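Local coordinates for orotidine 5'-phosphate decarboxylase (Streptomyces avermitilis, PDB 3V75), which probably catalyses the decarboxylation of orotidine 5'-phosphate to UMP, the last step of de novo UMP biosynthesis, at residues A[59-68]-A[88-99]. Numbering follows the deposited sequence.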
ATOM      1  N   ASP A  59      18.588  15.600  -3.668  1.00 16.52           N
ATOM      2  CA  ASP A  59      17.627  14.619  -3.175  1.00 13.95           C
ATOM      3  C   ASP A  59      16.613  15.318  -2.304  1.00 18.49           C
ATOM      4  O   ASP A  59      16.639  15.202  -1.065  1.00 21.18           O
ATOM      5  CB  ASP A  59      18.342  13.532  -2.382  1.00 18.82           C
ATOM      6  CG  ASP A  59      17.398  12.473  -1.894  1.00 20.37           C
ATOM      7  OD1 ASP A  59      16.491  12.052  -2.653  1.00 17.81           O
ATOM      8  OD2 ASP A  59      17.612  12.044  -0.744  1.00 22.88           O
ATOM      9  N   ASP A  60      15.762  16.112  -2.925  1.00 14.76           N
ATOM     10  CA  ASP A  60      14.777  16.875  -2.177  1.00 15.84           C
ATOM     11  C   ASP A  60      13.613  17.172  -3.067  1.00 16.98           C
ATOM     12  O   ASP A  60      13.607  16.752  -4.231  1.00 15.35           O
ATOM     13  CB  ASP A  60      15.346  18.153  -1.538  1.00 18.40           C
ATOM     14  CG  ASP A  60      15.984  19.099  -2.554  1.00 19.10           C
ATOM     15  OD1 ASP A  60      15.656  19.036  -3.769  1.00 17.58           O
ATOM     16  OD2 ASP A  60      16.824  19.938  -2.125  1.00 22.67           O
ATOM     17  N   VAL A  61      12.624  17.886  -2.523  1.00 15.89           N
ATOM     18  CA  VAL A  61      11.381  18.160  -3.237  1.00 16.73           C
ATOM     19  C   VAL A  61      11.645  18.924  -4.539  1.00 17.11           C
ATOM     20  O   VAL A  61      11.019  18.635  -5.573  1.00 15.32           O
ATOM     21  CB  VAL A  61      10.380  18.984  -2.365  1.00 23.02           C
ATOM     22  CG1 VAL A  61       9.267  19.579  -3.224  1.00 22.97           C
ATOM     23  CG2 VAL A  61       9.760  18.096  -1.347  1.00 21.79           C
ATOM     24  N   ALA A  62      12.544  19.907  -4.489  1.00 13.89           N
ATOM     25  CA  ALA A  62      12.871  20.667  -5.711  1.00 15.97           C
ATOM     26  C   ALA A  62      13.472  19.756  -6.806  1.00 13.48           C
ATOM     27  O   ALA A  62      13.135  19.900  -7.986  1.00 16.70           O
ATOM     28  CB  ALA A  62      13.827  21.829  -5.383  1.00 19.82           C
ATOM     29  N   GLY A  63      14.334  18.811  -6.404  1.00 14.14           N
ATOM     30  CA  GLY A  63      14.911  17.852  -7.336  1.00 12.38           C
ATOM     31  C   GLY A  63      13.859  16.911  -7.903  1.00 15.88           C
ATOM     32  O   GLY A  63      13.784  16.661  -9.129  1.00 15.06           O
ATOM     33  N   LEU A  64      13.031  16.382  -6.998  1.00 12.96           N
ATOM     34  CA  LEU A  64      11.881  15.547  -7.370  1.00 15.91           C
ATOM     35  C   LEU A  64      11.023  16.224  -8.427  1.00 11.47           C
ATOM     36  O   LEU A  64      10.621  15.613  -9.444  1.00 12.16           O
ATOM     37  CB  LEU A  64      11.013  15.333  -6.120  1.00 13.83           C
ATOM     38  CG  LEU A  64       9.725  14.532  -6.323  1.00 12.94           C
ATOM     39  CD1 LEU A  64      10.084  13.066  -6.237  1.00 14.32           C
ATOM     40  CD2 LEU A  64       8.733  14.859  -5.183  1.00 14.68           C
ATOM     41  N   GLU A  65      10.728  17.485  -8.177  1.00 13.41           N
ATOM     42  CA  GLU A  65       9.876  18.250  -9.056  1.00 11.99           C
ATOM     43  C   GLU A  65      10.526  18.498 -10.435  1.00 15.97           C
ATOM     44  O   GLU A  65       9.864  18.379 -11.472  1.00 13.14           O
ATOM     45  CB  GLU A  65       9.528  19.558  -8.380  1.00 16.46           C
ATOM     46  CG  GLU A  65       8.675  20.477  -9.184  1.00 19.27           C
ATOM     47  CD  GLU A  65       8.389  21.773  -8.404  1.00 35.86           C
ATOM     48  OE1 GLU A  65       9.348  22.375  -7.812  1.00 39.80           O
ATOM     49  OE2 GLU A  65       7.217  22.233  -8.404  1.00 42.14           O
ATOM     50  N   ARG A  66      11.816  18.852 -10.448  1.00 13.34           N
ATOM     51  CA  ARG A  66      12.491  19.104 -11.729  1.00 14.12           C
ATOM     52  C   ARG A  66      12.570  17.822 -12.577  1.00 12.07           C
ATOM     53  O   ARG A  66      12.353  17.845 -13.803  1.00 11.88           O
ATOM     54  CB  ARG A  66      13.892  19.644 -11.461  1.00 15.44           C
ATOM     55  CG  ARG A  66      14.671  19.950 -12.733  1.00 16.42           C
ATOM     56  CD  ARG A  66      13.982  21.069 -13.516  1.00 20.92           C
ATOM     57  NE  ARG A  66      13.167  20.571 -14.642  1.00 23.73           N
ATOM     58  CZ  ARG A  66      12.521  21.366 -15.507  1.00 31.95           C
ATOM     59  NH1 ARG A  66      12.600  22.691 -15.363  1.00 28.69           N
ATOM     60  NH2 ARG A  66      11.845  20.867 -16.556  1.00 27.52           N
ATOM     61  N   PHE A  67      12.880  16.713 -11.917  1.00 10.73           N
ATOM     62  CA  PHE A  67      12.950  15.404 -12.580  1.00 11.22           C
ATOM     63  C   PHE A  67      11.591  15.087 -13.223  1.00 11.08           C
ATOM     64  O   PHE A  67      11.496  14.736 -14.411  1.00 10.79           O
ATOM     65  CB  PHE A  67      13.286  14.348 -11.531  1.00  9.94           C
ATOM     66  CG  PHE A  67      13.350  12.941 -12.049  1.00 10.05           C
ATOM     67  CD1 PHE A  67      12.201  12.164 -12.163  1.00 13.41           C
ATOM     68  CD2 PHE A  67      14.575  12.362 -12.384  1.00 11.55           C
ATOM     69  CE1 PHE A  67      12.261  10.858 -12.618  1.00 11.67           C
ATOM     70  CE2 PHE A  67      14.648  11.023 -12.833  1.00 11.67           C
ATOM     71  CZ  PHE A  67      13.482  10.278 -12.959  1.00 13.10           C
ATOM     72  N   SER A  68      10.542  15.153 -12.411  1.00 11.22           N
ATOM     73  CA  SER A  68       9.208  14.770 -12.862  1.00 10.10           C
ATOM     74  C   SER A  68       8.723  15.659 -14.015  1.00 10.17           C
ATOM     75  O   SER A  68       8.170  15.173 -15.024  1.00 11.55           O
ATOM     76  CB  SER A  68       8.259  14.832 -11.654  1.00 11.81           C
ATOM     77  OG  SER A  68       8.674  13.874 -10.694  1.00 12.70           O
ATOM     78  N   PHE A  88       8.354   7.053  -4.131  1.00  5.01           N
ATOM     79  CA  PHE A  88       9.435   8.020  -4.318  1.00  5.43           C
ATOM     80  C   PHE A  88       8.961   9.463  -4.134  1.00  7.52           C
ATOM     81  O   PHE A  88       9.771  10.348  -3.905  1.00  9.09           O
ATOM     82  CB  PHE A  88      10.111   7.832  -5.684  1.00  6.25           C
ATOM     83  CG  PHE A  88      10.712   6.455  -5.857  1.00  6.78           C
ATOM     84  CD1 PHE A  88      11.504   5.898  -4.863  1.00 11.61           C
ATOM     85  CD2 PHE A  88      10.502   5.728  -7.021  1.00  8.39           C
ATOM     86  CE1 PHE A  88      12.066   4.589  -5.046  1.00 10.99           C
ATOM     87  CE2 PHE A  88      11.050   4.471  -7.182  1.00  8.91           C
ATOM     88  CZ  PHE A  88      11.814   3.917  -6.191  1.00  8.92           C
ATOM     89  N   PHE A  89       7.647   9.677  -4.238  1.00  6.62           N
ATOM     90  CA  PHE A  89       7.031  10.976  -3.975  1.00  7.72           C
ATOM     91  C   PHE A  89       6.649  11.058  -2.474  1.00  7.69           C
ATOM     92  O   PHE A  89       6.853  12.080  -1.822  1.00  9.12           O
ATOM     93  CB  PHE A  89       5.791  11.134  -4.875  1.00  7.09           C
ATOM     94  CG  PHE A  89       6.111  11.176  -6.335  1.00  7.18           C
ATOM     95  CD1 PHE A  89       6.229  12.403  -7.004  1.00  6.61           C
ATOM     96  CD2 PHE A  89       6.332   9.996  -7.035  1.00  6.45           C
ATOM     97  CE1 PHE A  89       6.548  12.460  -8.363  1.00  7.32           C
ATOM     98  CE2 PHE A  89       6.647  10.033  -8.410  1.00  7.11           C
ATOM     99  CZ  PHE A  89       6.755  11.284  -9.075  1.00  7.92           C
ATOM    100  N   GLU A  90       6.095   9.956  -1.941  1.00  6.21           N
ATOM    101  CA  GLU A  90       5.586   9.953  -0.566  1.00  6.19           C
ATOM    102  C   GLU A  90       6.688  10.205   0.439  1.00  7.58           C
ATOM    103  O   GLU A  90       6.430  10.684   1.550  1.00  8.24           O
ATOM    104  CB  GLU A  90       4.946   8.604  -0.231  1.00  6.33           C
ATOM    105  CG  GLU A  90       3.695   8.311  -0.989  1.00  7.12           C
ATOM    106  CD  GLU A  90       3.087   6.995  -0.565  1.00  5.02           C
ATOM    107  OE1 GLU A  90       3.130   6.664   0.646  1.00  7.07           O
ATOM    108  OE2 GLU A  90       2.580   6.261  -1.444  1.00  5.52           O
ATOM    109  N   ARG A  91       7.927   9.847   0.076  1.00  7.14           N
ATOM    110  CA  ARG A  91       9.052  10.041   1.001  1.00  7.29           C
ATOM    111  C   ARG A  91       9.262  11.515   1.344  1.00  8.62           C
ATOM    112  O   ARG A  91       9.887  11.829   2.357  1.00 10.05           O
ATOM    113  CB  ARG A  91      10.350   9.390   0.459  1.00  9.04           C
ATOM    114  CG  ARG A  91      10.898  10.090  -0.766  1.00  9.83           C
ATOM    115  CD  ARG A  91      11.886   9.167  -1.487  1.00 10.18           C
ATOM    116  NE  ARG A  91      12.435   9.769  -2.712  1.00 11.92           N
ATOM    117  CZ  ARG A  91      13.611  10.401  -2.750  1.00 11.28           C
ATOM    118  NH1 ARG A  91      14.337  10.533  -1.638  1.00 14.06           N
ATOM    119  NH2 ARG A  91      14.050  10.916  -3.903  1.00 11.76           N
ATOM    120  N   PHE A  92       8.721  12.410   0.511  1.00  7.83           N
ATOM    121  CA  PHE A  92       8.755  13.848   0.808  1.00 10.25           C
ATOM    122  C   PHE A  92       7.443  14.373   1.422  1.00 11.36           C
ATOM    123  O   PHE A  92       7.258  15.583   1.529  1.00 14.82           O
ATOM    124  CB  PHE A  92       9.160  14.661  -0.442  1.00 10.79           C
ATOM    125  CG  PHE A  92      10.542  14.331  -0.940  1.00 11.01           C
ATOM    126  CD1 PHE A  92      11.660  14.533  -0.122  1.00 14.35           C
ATOM    127  CD2 PHE A  92      10.716  13.747  -2.191  1.00 12.68           C
ATOM    128  CE1 PHE A  92      12.953  14.196  -0.582  1.00 19.76           C
ATOM    129  CE2 PHE A  92      12.012  13.405  -2.657  1.00 14.44           C
ATOM    130  CZ  PHE A  92      13.101  13.637  -1.856  1.00 14.19           C
ATOM    131  N   GLY A  93       6.563  13.478   1.850  1.00 10.15           N
ATOM    132  CA  GLY A  93       5.312  13.886   2.492  1.00 10.63           C
ATOM    133  C   GLY A  93       4.367  14.595   1.532  1.00 11.03           C
ATOM    134  O   GLY A  93       4.365  14.346   0.301  1.00 10.85           O
ATOM    135  N   SER A  94       3.544  15.478   2.093  1.00 10.64           N
ATOM    136  CA  SER A  94       2.508  16.146   1.313  1.00  9.56           C
ATOM    137  C   SER A  94       3.079  16.950   0.142  1.00  9.39           C
ATOM    138  O   SER A  94       2.474  16.988  -0.919  1.00 10.16           O
ATOM    139  CB  SER A  94       1.668  17.058   2.212  1.00 10.40           C
ATOM    140  OG  SER A  94       2.479  18.019   2.859  1.00 11.94           O
ATOM    141  N   ARG A  95       4.242  17.562   0.330  1.00 10.17           N
ATOM    142  CA  ARG A  95       4.848  18.319  -0.761  1.00 11.79           C
ATOM    143  C   ARG A  95       5.270  17.409  -1.921  1.00  9.61           C
ATOM    144  O   ARG A  95       5.179  17.807  -3.097  1.00 10.27           O
ATOM    145  CB  ARG A  95       6.043  19.106  -0.239  1.00 13.93           C
ATOM    146  CG  ARG A  95       5.616  20.257   0.706  1.00 18.92           C
ATOM    147  CD  ARG A  95       6.851  21.019   1.227  1.00 23.60           C
ATOM    148  NE  ARG A  95       7.491  21.765   0.140  1.00 36.53           N
ATOM    149  CZ  ARG A  95       8.813  21.934   0.011  1.00 32.09           C
ATOM    150  NH1 ARG A  95       9.657  21.419   0.937  1.00 42.39           N
ATOM    151  NH2 ARG A  95       9.293  22.633  -1.029  1.00 35.69           N
ATOM    152  N   GLY A  96       5.711  16.196  -1.606  1.00  9.39           N
ATOM    153  CA  GLY A  96       5.980  15.222  -2.661  1.00 10.16           C
ATOM    154  C   GLY A  96       4.724  14.755  -3.366  1.00  7.68           C
ATOM    155  O   GLY A  96       4.683  14.585  -4.582  1.00  8.09           O
ATOM    156  N   VAL A  97       3.666  14.521  -2.582  1.00  7.95           N
ATOM    157  CA  VAL A  97       2.383  14.147  -3.178  1.00  7.14           C
ATOM    158  C   VAL A  97       1.825  15.255  -4.087  1.00  8.26           C
ATOM    159  O   VAL A  97       1.208  14.968  -5.124  1.00  8.70           O
ATOM    160  CB  VAL A  97       1.369  13.673  -2.083  1.00  6.94           C
ATOM    161  CG1 VAL A  97      -0.004  13.308  -2.717  1.00  9.07           C
ATOM    162  CG2 VAL A  97       1.951  12.466  -1.300  1.00  8.45           C
ATOM    163  N   ALA A  98       2.063  16.514  -3.719  1.00  8.54           N
ATOM    164  CA  ALA A  98       1.638  17.634  -4.554  1.00  9.23           C
ATOM    165  C   ALA A  98       2.363  17.603  -5.915  1.00  9.15           C
ATOM    166  O   ALA A  98       1.744  17.827  -6.972  1.00  9.32           O
ATOM    167  CB  ALA A  98       1.884  18.976  -3.821  1.00 11.00           C
ATOM    168  N   VAL A  99       3.663  17.295  -5.906  1.00  9.00           N
ATOM    169  CA  VAL A  99       4.386  17.124  -7.196  1.00  8.91           C
ATOM    170  C   VAL A  99       3.774  15.966  -7.986  1.00  8.13           C
ATOM    171  O   VAL A  99       3.609  16.055  -9.198  1.00  8.42           O
ATOM    172  CB  VAL A  99       5.885  16.865  -6.955  1.00  9.77           C
ATOM    173  CG1 VAL A  99       6.570  16.507  -8.283  1.00 10.17           C
ATOM    174  CG2 VAL A  99       6.532  18.112  -6.329  1.00 12.14           C
TER
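Asp59 OD1 is gripped by both terminal nitrogens of Arg91, 2.8 Å from NH1 and 3.0 Å from NH2, in an end-on salt bridge. Carboxylate and guanidinium lie nearly coplanar, 16° apart; NH1 uses the syn lone pair of OD1. The bridge joins the loop that leads into helix 61-75 to the turn that leads into helix 93-109, two neighbouring outer helices of the TIM barrel; short segments 61-68 and 93-99 run nearly parallel, their axes 11° apart and 9.8 Å at closest approach. Arg91 also reaches Pro47 O through NH2 and Glu132 of the second subunit through NH1, so an alanine here would probably leave the carboxylates of Asp59 and that Glu132 without this shared cation. The Phe92 ring is layered between Arg91 CG on one face and the Asp60-Val61 peptide on the other, with Val61 N 4.1 Å above its centre. Leu64, its CG anti to the backbone N (chi1 177°), sends CD1 over a face of the Phe89 ring and CD2 to Gly96 CA at 3.8 Å; Phe89 O leaves no room for a CB on Gly96. Val99 fits knob-into-hole among Val61, Leu64, Glu65 and Ser68, and its CG1 lies 3.8 Å from Glu65 CA.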